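Local coordinates for heterokaryon incompatibility protein s (PDB 2WVQ) that drives vegetative non-self recognition as a prion-forming protein that reacts lethally with its het-S counterpart, here represented chiefly by its globular HeLo domain, at residues K103-V108 with Q112-F117; L93-A98 with T150-Y155; V32-H37 with L47-A52; G20-C25 with R139-T144. The protein carries 2 engineered substitutions. All coordinates share one frame; numbering follows the deposited sequence. Where two conformers were deposited one is given.

Contact 1: K103-V108 with Q112-F117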
loop_
_atom_site.group_PDB
_atom_site.type_symbol
_atom_site.label_atom_id
_atom_site.label_comp_id
_atom_site.label_asym_id
_atom_site.label_seq_id
_atom_site.Cartn_x
_atom_site.Cartn_y
_atom_site.Cartn_z
ATOM N N LYS A 103 4.911 11.079 -8.306
ATOM C CA LYS A 103 5.289 11.378 -9.681
ATOM C C LYS A 103 4.097 11.713 -10.559
ATOM O O LYS A 103 4.199 12.560 -11.453
ATOM C CB LYS A 103 6.142 10.254 -10.273
ATOM C CG LYS A 103 7.665 10.565 -10.176
ATOM C CD LYS A 103 8.646 9.383 -10.381
ATOM C CE LYS A 103 8.315 8.484 -11.593
ATOM N NZ LYS A 103 7.227 7.510 -11.223
ATOM N N ARG A 104 2.967 11.059 -10.280
ATOM C CA ARG A 104 1.725 11.291 -10.998
ATOM C C ARG A 104 1.151 12.664 -10.702
ATOM O O ARG A 104 0.564 13.315 -11.598
ATOM C CB ARG A 104 0.705 10.194 -10.694
ATOM C CG ARG A 104 0.982 8.914 -11.440
ATOM C CD ARG A 104 -0.238 8.026 -11.496
ATOM N NE ARG A 104 -0.897 7.775 -10.203
ATOM C CZ ARG A 104 -0.545 6.854 -9.315
ATOM N NH1 ARG A 104 0.507 6.061 -9.512
ATOM N NH2 ARG A 104 -1.273 6.718 -8.214
ATOM N N TYR A 105 1.347 13.113 -9.463
ATOM C CA TYR A 105 0.996 14.473 -9.060
ATOM C C TYR A 105 1.877 15.541 -9.737
ATOM O O TYR A 105 1.340 16.549 -10.270
ATOM C CB TYR A 105 1.055 14.613 -7.543
ATOM C CG TYR A 105 0.524 15.925 -7.042
ATOM C CD1 TYR A 105 -0.822 16.077 -6.722
ATOM C CD2 TYR A 105 1.368 17.028 -6.896
ATOM C CE1 TYR A 105 -1.310 17.310 -6.261
ATOM C CE2 TYR A 105 0.899 18.241 -6.431
ATOM C CZ TYR A 105 -0.435 18.380 -6.120
ATOM O OH TYR A 105 -0.877 19.599 -5.669
ATOM N N GLU A 106 3.202 15.327 -9.688
ATOM C CA GLU A 106 4.200 16.185 -10.324
ATOM C C GLU A 106 3.946 16.419 -11.797
ATOM O O GLU A 106 4.185 17.495 -12.273
ATOM C CB GLU A 106 5.589 15.571 -10.252
ATOM C CG GLU A 106 6.379 15.805 -8.993
ATOM C CD GLU A 106 7.637 14.930 -8.971
ATOM O OE1 GLU A 106 7.906 14.260 -7.934
ATOM O OE2 GLU A 106 8.336 14.875 -10.014
ATOM N N LEU A 107 3.534 15.372 -12.506
ATOM C CA LEU A 107 3.384 15.399 -13.944
ATOM C C LEU A 107 2.273 16.368 -14.360
ATOM O O LEU A 107 2.353 17.002 -15.412
ATOM C CB LEU A 107 3.138 13.974 -14.483
ATOM C CG LEU A 107 3.214 13.806 -16.008
ATOM C CD1 LEU A 107 4.554 14.289 -16.570
ATOM C CD2 LEU A 107 2.949 12.372 -16.380
ATOM N N VAL A 108 1.279 16.516 -13.491
ATOM C CA VAL A 108 0.092 17.292 -13.789
ATOM C C VAL A 108 -0.003 18.640 -13.035
ATOM O O VAL A 108 -0.824 19.477 -13.397
ATOM C CB VAL A 108 -1.201 16.399 -13.594
ATOM C CG1 VAL A 108 -1.826 16.562 -12.194
ATOM C CG2 VAL A 108 -2.207 16.676 -14.657
ATOM N N GLN A 112 3.303 26.465 -8.600
ATOM C CA GLN A 112 2.806 26.875 -7.275
ATOM C C GLN A 112 2.748 25.673 -6.333
ATOM O O GLN A 112 3.285 25.719 -5.225
ATOM C CB GLN A 112 1.427 27.581 -7.365
ATOM C CG GLN A 112 0.459 27.040 -8.456
ATOM C CD GLN A 112 -1.026 27.428 -8.263
ATOM O OE1 GLN A 112 -1.353 28.545 -7.852
ATOM N NE2 GLN A 112 -1.925 26.497 -8.584
ATOM N N ASP A 113 2.148 24.591 -6.821
ATOM C CA ASP A 113 1.826 23.409 -6.020
ATOM C C ASP A 113 2.994 22.444 -5.798
ATOM O O ASP A 113 2.878 21.509 -4.995
ATOM C CB ASP A 113 0.645 22.667 -6.649
ATOM C CG ASP A 113 -0.615 23.506 -6.681
ATOM O OD1 ASP A 113 -1.263 23.562 -7.747
ATOM O OD2 ASP A 113 -0.936 24.121 -5.641
ATOM N N LEU A 114 4.108 22.698 -6.486
ATOM C CA LEU A 114 5.308 21.867 -6.401
ATOM C C LEU A 114 6.340 22.290 -5.333
ATOM O O LEU A 114 7.326 21.580 -5.101
ATOM C CB LEU A 114 5.952 21.728 -7.789
ATOM C CG LEU A 114 5.099 20.982 -8.828
ATOM C CD1 LEU A 114 5.845 20.819 -10.134
ATOM C CD2 LEU A 114 4.648 19.636 -8.309
ATOM N N VAL A 115 6.071 23.406 -4.660
ATOM C CA VAL A 115 6.925 23.952 -3.600
ATOM C C VAL A 115 6.840 23.070 -2.354
ATOM O O VAL A 115 5.741 22.685 -1.933
ATOM C CB VAL A 115 6.465 25.403 -3.239
ATOM C CG1 VAL A 115 7.153 25.937 -1.979
ATOM C CG2 VAL A 115 6.716 26.348 -4.407
ATOM N N VAL A 116 7.992 22.759 -1.759
ATOM C CA VAL A 116 8.019 21.895 -0.575
ATOM C C VAL A 116 8.498 22.624 0.689
ATOM O O VAL A 116 9.298 23.552 0.612
ATOM C CB VAL A 116 8.853 20.573 -0.799
ATOM C CG1 VAL A 116 8.310 19.763 -1.970
ATOM C CG2 VAL A 116 10.317 20.866 -1.023
ATOM N N PHE A 117 8.001 22.184 1.841
ATOM C CA PHE A 117 8.503 22.635 3.129
ATOM C C PHE A 117 9.982 22.255 3.368
ATOM O O PHE A 117 10.481 21.273 2.812
ATOM C CB PHE A 117 7.626 22.088 4.251
ATOM C CG PHE A 117 6.301 22.799 4.390
ATOM C CD1 PHE A 117 5.126 22.192 3.945
ATOM C CD2 PHE A 117 6.231 24.081 4.960
ATOM C CE1 PHE A 117 3.893 22.838 4.067
ATOM C CE2 PHE A 117 5.001 24.751 5.082
ATOM C CZ PHE A 117 3.828 24.128 4.637
#

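Contact 2: L93-A98 with T150-Y155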
loop_
_atom_site.group_PDB
_atom_site.type_symbol
_atom_site.label_atom_id
_atom_site.label_comp_id
_atom_site.label_asym_id
_atom_site.label_seq_id
_atom_site.Cartn_x
_atom_site.Cartn_y
_atom_site.Cartn_z
ATOM N N LEU A 93 8.438 -1.817 -1.067
ATOM C CA LEU A 93 7.264 -1.699 -1.980
ATOM C C LEU A 93 6.348 -0.510 -1.608
ATOM O O LEU A 93 5.801 0.167 -2.483
ATOM C CB LEU A 93 6.461 -3.006 -1.957
ATOM C CG LEU A 93 6.584 -4.120 -3.000
ATOM C CD1 LEU A 93 7.885 -4.120 -3.769
ATOM C CD2 LEU A 93 6.307 -5.475 -2.389
ATOM N N LEU A 94 6.146 -0.324 -0.317
ATOM C CA LEU A 94 5.423 0.795 0.268
ATOM C C LEU A 94 5.931 2.172 -0.205
ATOM O O LEU A 94 5.147 3.060 -0.558
ATOM C CB LEU A 94 5.526 0.691 1.813
ATOM C CG LEU A 94 4.667 1.592 2.694
ATOM C CD1 LEU A 94 3.200 1.453 2.211
ATOM C CD2 LEU A 94 4.789 1.147 4.159
ATOM N N PHE A 95 7.248 2.339 -0.186
ATOM C CA PHE A 95 7.920 3.556 -0.606
ATOM C C PHE A 95 7.953 3.661 -2.151
ATOM O O PHE A 95 7.753 4.747 -2.706
ATOM C CB PHE A 95 9.353 3.611 0.005
ATOM C CG PHE A 95 9.394 4.099 1.445
ATOM C CD1 PHE A 95 9.589 3.196 2.509
ATOM C CD2 PHE A 95 9.236 5.460 1.733
ATOM C CE1 PHE A 95 9.595 3.648 3.864
ATOM C CE2 PHE A 95 9.290 5.957 3.097
ATOM C CZ PHE A 95 9.462 5.049 4.153
ATOM N N GLU A 96 8.153 2.533 -2.841
ATOM C CA GLU A 96 8.085 2.524 -4.299
ATOM C C GLU A 96 6.701 3.050 -4.807
ATOM O O GLU A 96 6.667 3.964 -5.613
ATOM C CB GLU A 96 8.391 1.128 -4.851
ATOM C CG GLU A 96 8.902 1.156 -6.269
ATOM C CD GLU A 96 8.978 -0.225 -6.901
ATOM O OE1 GLU A 96 9.095 -0.268 -8.141
ATOM O OE2 GLU A 96 8.930 -1.244 -6.172
ATOM N N SER A 97 5.602 2.503 -4.289
ATOM C CA SER A 97 4.237 2.988 -4.524
ATOM C C SER A 97 4.002 4.480 -4.280
ATOM O O SER A 97 3.345 5.154 -5.104
ATOM C CB SER A 97 3.243 2.165 -3.673
ATOM O OG SER A 97 3.340 0.793 -4.007
ATOM N N ALA A 98 4.458 4.988 -3.135
ATOM C CA ALA A 98 4.302 6.398 -2.772
ATOM C C ALA A 98 4.963 7.329 -3.802
ATOM O O ALA A 98 4.367 8.366 -4.175
ATOM C CB ALA A 98 4.862 6.657 -1.359
ATOM N N THR A 150 16.645 9.944 -6.209
ATOM C CA THR A 150 15.858 11.172 -6.458
ATOM C C THR A 150 14.963 11.512 -5.248
ATOM O O THR A 150 14.222 10.641 -4.769
ATOM C CB THR A 150 14.960 11.050 -7.746
ATOM O OG1 THR A 150 14.012 9.973 -7.595
ATOM C CG2 THR A 150 15.818 10.823 -9.020
ATOM N N ALA A 151 15.060 12.750 -4.755
ATOM C CA ALA A 151 14.186 13.270 -3.691
ATOM C C ALA A 151 12.776 13.423 -4.244
ATOM O O ALA A 151 12.601 13.759 -5.412
ATOM C CB ALA A 151 14.703 14.604 -3.148
ATOM N N TRP A 152 11.775 13.138 -3.421
ATOM C CA TRP A 152 10.407 13.136 -3.889
ATOM C C TRP A 152 9.467 13.585 -2.764
ATOM O O TRP A 152 9.758 13.417 -1.590
ATOM C CB TRP A 152 10.050 11.752 -4.461
ATOM C CG TRP A 152 10.121 10.694 -3.410
ATOM C CD1 TRP A 152 11.234 10.035 -2.983
ATOM C CD2 TRP A 152 9.035 10.207 -2.625
ATOM N NE1 TRP A 152 10.902 9.159 -1.974
ATOM C CE2 TRP A 152 9.555 9.232 -1.750
ATOM C CE3 TRP A 152 7.663 10.481 -2.592
ATOM C CZ2 TRP A 152 8.762 8.556 -0.839
ATOM C CZ3 TRP A 152 6.889 9.817 -1.692
ATOM C CH2 TRP A 152 7.431 8.865 -0.824
ATOM N N ALA A 153 8.341 14.178 -3.123
ATOM C CA ALA A 153 7.446 14.760 -2.128
ATOM C C ALA A 153 6.180 13.959 -1.915
ATOM O O ALA A 153 5.637 13.380 -2.845
ATOM C CB ALA A 153 7.089 16.218 -2.518
ATOM N N LEU A 154 5.705 13.959 -0.687
ATOM C CA LEU A 154 4.340 13.569 -0.363
ATOM C C LEU A 154 3.441 14.806 -0.468
ATOM O O LEU A 154 3.615 15.767 0.284
ATOM C CB LEU A 154 4.257 13.030 1.058
ATOM C CG LEU A 154 5.035 11.740 1.333
ATOM C CD1 LEU A 154 5.065 11.400 2.815
ATOM C CD2 LEU A 154 4.388 10.624 0.544
ATOM N N TYR A 155 2.471 14.766 -1.377
ATOM C CA TYR A 155 1.672 15.958 -1.703
ATOM C C TYR A 155 0.285 15.970 -1.035
ATOM O O TYR A 155 -0.446 16.982 -1.100
ATOM C CB TYR A 155 1.547 16.116 -3.245
ATOM C CG TYR A 155 2.828 16.407 -3.986
ATOM C CD1 TYR A 155 3.422 15.437 -4.803
ATOM C CD2 TYR A 155 3.429 17.664 -3.916
ATOM C CE1 TYR A 155 4.596 15.718 -5.524
ATOM C CE2 TYR A 155 4.596 17.943 -4.619
ATOM C CZ TYR A 155 5.177 16.950 -5.405
ATOM O OH TYR A 155 6.333 17.216 -6.109
#

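Contact 3: V32-H37 with L47-A52. Engineered in segment 32-37: His37 (natural residue Pro).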
loop_
_atom_site.group_PDB
_atom_site.type_symbol
_atom_site.label_atom_id
_atom_site.label_comp_id
_atom_site.label_asym_id
_atom_site.label_seq_id
_atom_site.Cartn_x
_atom_site.Cartn_y
_atom_site.Cartn_z
ATOM N N VAL A 32 12.427 11.885 1.415
ATOM C CA VAL A 32 11.044 12.401 1.433
ATOM C C VAL A 32 10.784 13.828 1.947
ATOM O O VAL A 32 11.140 14.219 3.061
ATOM C CB VAL A 32 9.903 11.334 1.756
ATOM C CG1 VAL A 32 10.400 10.058 2.436
ATOM C CG2 VAL A 32 8.635 11.960 2.402
ATOM N N GLN A 33 10.181 14.599 1.041
ATOM C CA GLN A 33 9.773 15.972 1.267
ATOM C C GLN A 33 8.258 16.027 1.522
ATOM O O GLN A 33 7.516 15.105 1.160
ATOM C CB GLN A 33 10.079 16.799 0.023
ATOM C CG GLN A 33 11.539 16.973 -0.348
ATOM C CD GLN A 33 11.692 17.414 -1.796
ATOM O OE1 GLN A 33 12.770 17.770 -2.239
ATOM N NE2 GLN A 33 10.592 17.396 -2.538
ATOM N N LEU A 34 7.793 17.090 2.184
ATOM C CA LEU A 34 6.354 17.281 2.341
ATOM C C LEU A 34 5.930 18.526 1.559
ATOM O O LEU A 34 6.564 19.573 1.651
ATOM C CB LEU A 34 5.927 17.384 3.814
ATOM C CG LEU A 34 6.206 16.165 4.710
ATOM C CD1 LEU A 34 5.519 16.370 6.042
ATOM C CD2 LEU A 34 5.731 14.866 4.060
ATOM N N GLY A 35 4.833 18.387 0.831
ATOM C CA GLY A 35 4.402 19.430 -0.083
ATOM C C GLY A 35 3.573 20.511 0.582
ATOM O O GLY A 35 3.152 20.415 1.745
ATOM N N ARG A 36 3.301 21.540 -0.203
ATOM C CA ARG A 36 2.646 22.742 0.267
ATOM C C ARG A 36 1.356 22.460 1.042
ATOM O O ARG A 36 1.024 23.184 1.990
ATOM C CB ARG A 36 2.413 23.658 -0.958
ATOM C CG ARG A 36 1.076 24.365 -1.011
ATOM C CD ARG A 36 0.617 24.457 -2.451
ATOM N NE ARG A 36 0.852 25.790 -2.980
ATOM C CZ ARG A 36 -0.086 26.736 -3.027
ATOM N NH1 ARG A 36 -1.293 26.471 -2.565
ATOM N NH2 ARG A 36 0.180 27.934 -3.517
ATOM N N HIS A 37 0.637 21.416 0.641
ATOM C CA HIS A 37 -0.703 21.178 1.144
ATOM C C HIS A 37 -0.832 20.638 2.563
ATOM O O HIS A 37 -1.947 20.631 3.105
ATOM C CB HIS A 37 -1.584 20.415 0.127
ATOM C CG HIS A 37 -2.287 21.324 -0.844
ATOM N ND1 HIS A 37 -1.654 21.886 -1.937
ATOM C CD2 HIS A 37 -3.554 21.812 -0.854
ATOM C CE1 HIS A 37 -2.504 22.660 -2.589
ATOM N NE2 HIS A 37 -3.659 22.646 -1.946
ATOM N N LEU A 47 7.736 15.288 12.049
ATOM C CA LEU A 47 8.109 14.561 13.283
ATOM C C LEU A 47 7.529 13.127 13.353
ATOM O O LEU A 47 8.200 12.233 13.866
ATOM C CB LEU A 47 7.792 15.378 14.553
ATOM C CG LEU A 47 8.597 16.684 14.757
ATOM C CD1 LEU A 47 8.048 17.539 15.863
ATOM C CD2 LEU A 47 10.090 16.439 14.972
ATOM N N ARG A 48 6.288 12.921 12.873
ATOM C CA ARG A 48 5.662 11.587 12.800
ATOM C C ARG A 48 6.474 10.636 11.897
ATOM O O ARG A 48 6.694 9.465 12.253
ATOM C CB ARG A 48 4.221 11.642 12.262
ATOM C CG ARG A 48 3.247 12.523 12.957
ATOM C CD ARG A 48 2.478 11.798 14.053
ATOM N NE ARG A 48 1.622 10.715 13.558
ATOM C CZ ARG A 48 0.939 9.884 14.354
ATOM N NH1 ARG A 48 1.020 10.013 15.681
ATOM N NH2 ARG A 48 0.176 8.924 13.831
ATOM N N LEU A 49 6.918 11.142 10.745
ATOM C CA LEU A 49 7.864 10.438 9.862
ATOM C C LEU A 49 9.244 10.117 10.515
ATOM O O LEU A 49 9.766 8.996 10.370
ATOM C CB LEU A 49 8.076 11.241 8.577
ATOM C CG LEU A 49 7.763 10.794 7.137
ATOM C CD1 LEU A 49 6.701 9.668 6.917
ATOM C CD2 LEU A 49 7.467 12.016 6.271
ATOM N N ASP A 50 9.829 11.096 11.206
ATOM C CA ASP A 50 11.129 10.908 11.884
ATOM C C ASP A 50 11.011 9.849 12.983
ATOM O O ASP A 50 11.950 9.092 13.216
ATOM C CB ASP A 50 11.657 12.217 12.509
ATOM C CG ASP A 50 11.827 13.379 11.486
ATOM O OD1 ASP A 50 11.807 14.541 11.947
ATOM O OD2 ASP A 50 12.015 13.166 10.260
ATOM N N ILE A 51 9.876 9.832 13.677
ATOM C CA ILE A 51 9.593 8.839 14.714
ATOM C C ILE A 51 9.417 7.429 14.168
ATOM O O ILE A 51 9.935 6.479 14.781
ATOM C CB ILE A 51 8.434 9.260 15.639
ATOM C CG1 ILE A 51 8.873 10.432 16.514
ATOM C CG2 ILE A 51 7.963 8.108 16.528
ATOM C CD1 ILE A 51 7.698 11.188 17.076
ATOM N N ALA A 52 8.715 7.277 13.041
ATOM C CA ALA A 52 8.591 5.962 12.381
ATOM C C ALA A 52 9.962 5.451 11.944
ATOM O O ALA A 52 10.270 4.232 12.067
ATOM C CB ALA A 52 7.626 6.009 11.181
#

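Contact 4: G20-C25 with R139-T144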
loop_
_atom_site.group_PDB
_atom_site.type_symbol
_atom_site.label_atom_id
_atom_site.label_comp_id
_atom_site.label_asym_id
_atom_site.label_seq_id
_atom_site.Cartn_x
_atom_site.Cartn_y
_atom_site.Cartn_z
ATOM N N GLY A 20 20.885 -5.609 4.406
ATOM C CA GLY A 20 20.979 -4.762 3.235
ATOM C C GLY A 20 19.642 -4.155 2.837
ATOM O O GLY A 20 19.587 -2.957 2.543
ATOM N N LEU A 21 18.569 -4.959 2.852
ATOM C CA LEU A 21 17.174 -4.462 2.641
ATOM C C LEU A 21 16.704 -3.547 3.783
ATOM O O LEU A 21 16.128 -2.481 3.544
ATOM C CB LEU A 21 16.204 -5.642 2.490
ATOM C CG LEU A 21 16.383 -6.601 1.290
ATOM C CD1 LEU A 21 15.646 -7.946 1.486
ATOM C CD2 LEU A 21 16.036 -5.939 -0.066
ATOM N N PHE A 22 16.985 -3.941 5.028
ATOM C CA PHE A 22 16.700 -3.095 6.208
ATOM C C PHE A 22 17.336 -1.723 6.142
ATOM O O PHE A 22 16.643 -0.717 6.367
ATOM C CB PHE A 22 17.107 -3.762 7.528
ATOM C CG PHE A 22 16.987 -2.849 8.717
ATOM C CD1 PHE A 22 15.763 -2.709 9.379
ATOM C CD2 PHE A 22 18.064 -2.125 9.155
ATOM C CE1 PHE A 22 15.640 -1.849 10.466
ATOM C CE2 PHE A 22 17.966 -1.252 10.280
ATOM C CZ PHE A 22 16.759 -1.126 10.929
ATOM N N ASN A 23 18.638 -1.666 5.844
ATOM C CA ASN A 23 19.365 -0.375 5.767
ATOM C C ASN A 23 18.818 0.520 4.646
ATOM O O ASN A 23 18.733 1.731 4.808
ATOM C CB ASN A 23 20.899 -0.543 5.679
ATOM C CG ASN A 23 21.512 -1.117 6.987
ATOM O OD1 ASN A 23 21.141 -0.715 8.097
ATOM N ND2 ASN A 23 22.393 -2.089 6.841
ATOM N N ASN A 24 18.406 -0.109 3.553
ATOM C CA ASN A 24 17.669 0.582 2.456
ATOM C C ASN A 24 16.327 1.212 2.844
ATOM O O ASN A 24 16.029 2.339 2.410
ATOM C CB ASN A 24 17.568 -0.346 1.226
ATOM C CG ASN A 24 18.952 -0.627 0.603
ATOM O OD1 ASN A 24 19.910 0.115 0.856
ATOM N ND2 ASN A 24 19.062 -1.676 -0.213
ATOM N N CYS A 25 15.542 0.503 3.655
ATOM C CA CYS A 25 14.293 0.971 4.241
ATOM C C CYS A 25 14.500 2.252 5.053
ATOM O O CYS A 25 13.787 3.267 4.865
ATOM C CB CYS A 25 13.615 -0.117 5.132
ATOM S SG CYS A 25 12.888 -1.562 4.290
ATOM N N ARG A 139 23.541 7.794 13.721
ATOM C CA ARG A 139 24.527 7.179 14.616
ATOM C C ARG A 139 24.496 5.658 14.573
ATOM O O ARG A 139 25.491 5.009 14.807
ATOM C CB ARG A 139 24.258 7.627 16.051
ATOM C CG ARG A 139 24.731 9.020 16.375
ATOM C CD ARG A 139 24.679 9.284 17.874
ATOM N NE ARG A 139 24.860 10.711 18.106
ATOM C CZ ARG A 139 23.873 11.556 18.386
ATOM N NH1 ARG A 139 22.623 11.121 18.528
ATOM N NH2 ARG A 139 24.144 12.839 18.531
ATOM N N ARG A 140 23.322 5.098 14.284
ATOM C CA ARG A 140 23.121 3.647 14.323
ATOM C C ARG A 140 23.325 2.951 13.001
ATOM O O ARG A 140 23.559 1.746 12.967
ATOM C CB ARG A 140 21.697 3.328 14.761
ATOM C CG ARG A 140 21.398 3.555 16.193
ATOM C CD ARG A 140 19.954 3.267 16.354
ATOM N NE ARG A 140 19.576 3.349 17.742
ATOM C CZ ARG A 140 18.359 3.628 18.181
ATOM N NH1 ARG A 140 17.362 3.902 17.325
ATOM N NH2 ARG A 140 18.156 3.665 19.476
ATOM N N GLN A 141 23.174 3.697 11.911
ATOM C CA GLN A 141 23.127 3.085 10.604
ATOM C C GLN A 141 24.516 2.694 10.132
ATOM O O GLN A 141 25.528 3.317 10.498
ATOM C CB GLN A 141 22.355 3.955 9.581
ATOM C CG GLN A 141 20.816 4.098 9.905
ATOM C CD GLN A 141 20.128 2.769 10.240
ATOM O OE1 GLN A 141 19.920 1.932 9.349
ATOM N NE2 GLN A 141 19.750 2.580 11.521
ATOM N N LYS A 142 24.544 1.602 9.375
ATOM C CA LYS A 142 25.748 1.111 8.771
ATOM C C LYS A 142 26.215 2.179 7.804
ATOM O O LYS A 142 25.391 2.840 7.147
ATOM C CB LYS A 142 25.491 -0.187 8.016
ATOM C CG LYS A 142 26.771 -0.939 7.670
ATOM C CD LYS A 142 26.526 -1.903 6.506
ATOM C CE LYS A 142 27.802 -2.664 6.137
ATOM N NZ LYS A 142 27.656 -3.354 4.805
ATOM N N GLN A 143 27.530 2.367 7.759
ATOM C CA GLN A 143 28.169 3.203 6.758
ATOM C C GLN A 143 27.535 3.041 5.380
ATOM O O GLN A 143 27.280 1.932 4.905
ATOM C CB GLN A 143 29.644 2.867 6.657
ATOM C CG GLN A 143 30.456 3.952 6.036
ATOM C CD GLN A 143 31.936 3.712 6.153
ATOM O OE1 GLN A 143 32.738 4.494 5.635
ATOM N NE2 GLN A 143 32.318 2.644 6.848
ATOM N N THR A 144 27.318 4.168 4.730
ATOM C CA THR A 144 26.716 4.186 3.408
ATOM C C THR A 144 27.624 5.009 2.479
ATOM O O THR A 144 28.326 5.907 2.939
ATOM C CB THR A 144 25.250 4.746 3.479
ATOM O OG1 THR A 144 25.147 5.722 4.527
ATOM C CG2 THR A 144 24.270 3.639 3.804
#

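Contact 1: K103-V108 with Q112-F117
Asp113, steadied by a weak hydrogen bond that Gln112 NE2 just before it gives to its OD1, is where the loop first reaches back to Tyr105 of the helix it has just left, and it does so through carbon rather than charge. Its CB lies 3.6 Å from Tyr105 OH, while the carboxylate carbon CG is 4.0 Å from the same oxygen. The two side chains run at about a right angle, and the phenol ring and the carboxylate are tilted 67° apart. Tyr105 extends this far because its CG stands anti to the backbone N (chi1 -172°), which throws the ring from the flank of the helix toward the loop. The backbone also contributes: Asp113 O approaches the edge of the ring, 4.1 Å from Tyr105 CE2.

Leu114 follows, and it works through a single methyl. CD2 settles 4.0 Å from Glu106 CA and 4.3 Å from Glu106 CG, so it meets the aliphatic root of the glutamate. The same methyl comes obliquely to the tyrosine ring, 4.4 Å from Tyr105 CE2. This small surface contact is made mainly of van der Waals touches. Elsewhere on the helix, Arg104 forms salt bridges with Glu90 and Glu173 of the second subunit.

Beyond Leu114 the chain leaves the helix, and Phe117 N probably hydrogen-bonds to Leu34 O. The loop, which joins helices 79-108 and 124-140 of the globular HeLo domain, thus leads from the helix end to the edge of strand 32-34, with Tyr155, just after strand 152-154, stacked on Tyr105 and touched by Leu114.

Contact 2: L93-A98 with T150-Y155
Phe95 and Trp152 meet rim to rim, their side chains crossing at about a right angle. Phe95 CD2 and Trp152 CZ2 are 4.1 Å apart, each lying near the plane of the other ring, so neither aromatic face is used between them. The indole points its six-membered ring at the helix; a chi1 of 63° sets CG between the backbone N and the carbonyl carbon, while Thr150 O lies in plane at the indole edge. Ala98 comes to the same ring obliquely. Its CB sits only 3.4 Å from Trp152 CH2 and 3.8 Å from CZ3, a tight fit that a side chain of one carbon permits. Leu154 CD2 also reaches Ala98 CB, more loosely, at 4.4 Å.

Phe95 also makes an edge-to-face pair with Phe29. Nearby in the helix, Ser97 OG and Ser97 N both donate to Leu93 O, from opposite faces of its carbonyl plane.

The local axes of helix and strand are 10.5 Å apart and cross at 89°. Trp152 and Leu154 hydrogen-bond through their backbones to the strand of Gln33, and the result is a long helix laid across a minimal parallel sheet of two strands, set within the otherwise helical HeLo domain.

Contact 3: V32-H37 with L47-A52
No flat group takes part where Val32 and Leu34 meet Leu49: there is neither ring face nor ring edge between the segments, and the contact is made wholly by branched aliphatic carbons. Trp152 of the adjoining strand touches Val32. At the far end of 32-37, well away from the helix, the engineered His37 is met by Asp113.

One methyl of the helix serves both strand residues. Leu49 CD2 is 4.0 Å from Val32 CG2 and likewise 4.0 Å from Leu34 CD2, resting against both methyls, whose side chains sit on the same side of the strand. Gln33, the residue between them, points away, which is the usual alternation of an extended chain. Val32 offers CG2 because that branch lies anti to the backbone N. Leu34 and Leu49 slide past one another in opposite directions.

In the HeLo domain this places helix 42-62 against one face of the parallel pair formed by strands 32-34 and 152-154. Leu160, Ile163 and Val164 of helix 157-176 also pack on Leu49, and Leu160 reaches Leu34 as well; all three touching residues are buried. Helix 42-62 is tied elsewhere by polar links: Asp50 OD1 pairs with His130 ND1 of helix 124-140, and Arg48 NH1 hydrogen-bonds to Gly209 O. Asp50 OD2 bonds to Gln46 NE2 within the helix itself.

Contact 4: G20-C25 with R139-T144
Asn23 reaches from helix 18-28 to Gln141 and Lys142 in the loop that follows helix 124-140, and its side chain can be traced outward as the thread of the contact. CB leaves the backbone toward the loop. CG is turned beside the backbone N and anti to the carbonyl carbon (chi1 -68°), which presents the amide to Gln141. Both this amide and that of Gln141 are probably turned over in the model, so which terminal atom is nitrogen and which oxygen is uncertain, and the distances here are those of the atoms as modelled. At the tip the amide divides. One terminal atom faces the Gln141 amide, Asn23 OD1 being modelled 3.2 Å from Gln141 OE1; the other lies by the start of the lysine chain, Asn23 ND2 being modelled 3.8 Å from Lys142 CB and 4.2 Å from Lys142 CD. The amide planes stand 69° apart.

This junction brings the first helix of the largely helical HeLo domain against a segment more than a hundred residues later in the chain. Gln141 also bends at chi2 (-47°), which turns its amide back toward Phe22, and an amide terminal atom, modelled as OE1, comes obliquely to that ring, 3.9 Å from Phe22 CE2. The phenylalanine is buried, meeting Trp59 and Leu56 of helix 42-62.

Lys142 behaves differently. Its side chain runs past the asparagine at about a right angle, and the extended chain carries NZ away from the helix. Just before Gln141, Arg140 anchors the preceding turn through a salt bridge to Glu191 and a hydrogen bond to Ser57.

Overall arrangement
From the N terminus, helix 18-28 supplies the first half of contact 4, and strand 32-34 then opens contact 3, which helix 42-62 closes ten residues on. Helix 79-108 opens contact 2 and, near its end, contact 1, a short return completed by residues 112-117. Contact 4 closes at 139-144 and contact 2 only at 150-155, so these two cross. Contacts 1 and 3 both fall within the span of contact 4, in series; contact 1 also lies within that of contact 2. Strands 32-34 and 152-154 pair side by side, joining contacts 2 and 3, and Tyr155 links contact 2 to contact 1. Contact 4, across the chain's centre from contact 3, ties helix 18-28 to the loop after helix 124-140.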